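Side-chain contact in oxidoreductase, iron/ascorbate family (Shewanella oneidensis, PDB 3ON7), which probably acts as an iron(II)-dependent 2-oxoglutarate oxygenase that forms ethylene from 2-oxoglutarate and oxidises arginine: residues R97-D100 / S101-A104. Sequence-based numbering, arbitrary orientation.
Sequences RIPD and SLRA
Arg103 folds back over Ile98 at the turn that leads into helix 103-126, a compact example of a water-mediated link between acid and base. The polar part centres on one water, which accepts from Arg103 NE at 2.6 Å in the plane of the guanidinium and donates to Asp100 OD1, also at 2.6 Å, and to Ile98 O. Asp100 OD1 and Arg103 NE themselves stay 4.7 Å apart, so this one ordered water relays between the opposite charges. Arg103 extends with CG anti to the backbone N (chi1 180°), then bends at chi3 (-67°), which brings the guanidinium back beside the preceding loop. There Ile98 CB sits 3.8 Å over one face, nearer the edge of the guanidinium than its middle, while Ile98 CG2 lies against Arg103 CA.

Among backbone bonds, Leu102 N reaches Pro99 O at 3.0 Å, closing a type I beta turn; Arg103 N adds weak bonds to Pro99 O and Asp100 O. A second water donates to Asp100 O and accepts from Ala104 N, standing in for the direct helical bond between these atoms, 4.9 Å apart.

Apolar contact joins Pro99 CG to Leu102 CD1 at 3.9 Å, and both residues pack on Phe50 of helix 37-51. The turn is thus apolar toward that helix and hydrated on its Asp100-Arg103 side, where the triply bonded water probably gives less electrostatic gain than a direct salt bridge.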
loop_
_atom_site.group_PDB
_atom_site.type_symbol
_atom_site.label_atom_id
_atom_site.label_comp_id
_atom_site.label_asym_id
_atom_site.label_seq_id
_atom_site.Cartn_x
_atom_site.Cartn_y
_atom_site.Cartn_z
ATOM N N ARG B 97 3.419 -5.558 -17.522
ATOM C CA ARG B 97 2.770 -6.521 -18.377
ATOM C C ARG B 97 2.163 -5.856 -19.575
ATOM O O ARG B 97 1.423 -4.897 -19.450
ATOM C CB ARG B 97 1.673 -7.243 -17.638
ATOM C CG ARG B 97 1.390 -8.544 -18.319
ATOM C CD ARG B 97 0.358 -9.261 -17.628
ATOM N NE ARG B 97 -0.043 -10.444 -18.337
ATOM C CZ ARG B 97 -1.106 -11.158 -17.991
ATOM N NH1 ARG B 97 -1.850 -10.768 -16.948
ATOM N NH2 ARG B 97 -1.425 -12.255 -18.681
ATOM N N ILE B 98 2.460 -6.406 -20.744
ATOM C CA ILE B 98 1.936 -5.912 -22.012
ATOM C C ILE B 98 1.611 -7.135 -22.885
ATOM O O ILE B 98 2.394 -8.066 -22.941
ATOM C CB ILE B 98 2.972 -5.027 -22.740
ATOM C CG1 ILE B 98 3.521 -3.957 -21.789
ATOM C CG2 ILE B 98 2.332 -4.364 -23.947
ATOM C CD1 ILE B 98 4.572 -3.105 -22.373
ATOM N N PRO B 99 0.452 -7.137 -23.553
ATOM C CA PRO B 99 0.152 -8.280 -24.418
ATOM C C PRO B 99 1.152 -8.370 -25.557
ATOM O O PRO B 99 1.504 -7.338 -26.134
ATOM C CB PRO B 99 -1.246 -7.956 -24.970
ATOM C CG PRO B 99 -1.807 -6.978 -24.049
ATOM C CD PRO B 99 -0.639 -6.160 -23.553
ATOM N N ASP B 100 1.620 -9.579 -25.850
ATOM C CA ASP B 100 2.663 -9.790 -26.862
ATOM C C ASP B 100 2.380 -9.085 -28.173
ATOM O O ASP B 100 3.289 -8.475 -28.743
ATOM C CB ASP B 100 2.869 -11.289 -27.162
ATOM C CG ASP B 100 3.645 -12.011 -26.062
ATOM O OD1 ASP B 100 4.461 -11.362 -25.368
ATOM O OD2 ASP B 100 3.447 -13.234 -25.902
ATOM N N SER B 101 1.137 -9.157 -28.649
ATOM C CA SER B 101 0.805 -8.633 -30.003
ATOM C C SER B 101 0.902 -7.115 -30.066
ATOM O O SER B 101 1.016 -6.552 -31.147
ATOM C CB SER B 101 -0.582 -9.122 -30.493
ATOM O OG SER B 101 -1.659 -8.406 -29.898
ATOM N N LEU B 102 0.899 -6.458 -28.906
ATOM C CA LEU B 102 0.861 -5.003 -28.840
ATOM C C LEU B 102 2.174 -4.358 -28.375
ATOM O O LEU B 102 2.328 -3.157 -28.495
ATOM C CB LEU B 102 -0.274 -4.561 -27.902
ATOM C CG LEU B 102 -1.730 -4.922 -28.205
ATOM C CD1 LEU B 102 -2.645 -4.594 -26.998
ATOM C CD2 LEU B 102 -2.219 -4.225 -29.451
ATOM N N ARG B 103 3.103 -5.143 -27.835
ATOM C CA ARG B 103 4.338 -4.630 -27.216
ATOM C C ARG B 103 5.222 -3.734 -28.135
ATOM O O ARG B 103 5.633 -2.632 -27.743
ATOM C CB ARG B 103 5.169 -5.816 -26.693
ATOM C CG ARG B 103 6.515 -5.446 -26.016
ATOM C CD ARG B 103 7.202 -6.671 -25.392
ATOM N NE ARG B 103 6.446 -7.211 -24.245
ATOM C CZ ARG B 103 6.683 -6.936 -22.954
ATOM N NH1 ARG B 103 7.665 -6.118 -22.597
ATOM N NH2 ARG B 103 5.914 -7.480 -21.999
ATOM N N ALA B 104 5.506 -4.198 -29.346
ATOM C CA ALA B 104 6.444 -3.499 -30.230
ATOM C C ALA B 104 6.004 -2.067 -30.469
ATOM O O ALA B 104 6.777 -1.141 -30.278
ATOM C CB ALA B 104 6.594 -4.227 -31.549
HETATM O O HOH W 1 4.777 -9.221 -23.850
HETATM O O HOH W 2 4.273 -6.449 -30.685
#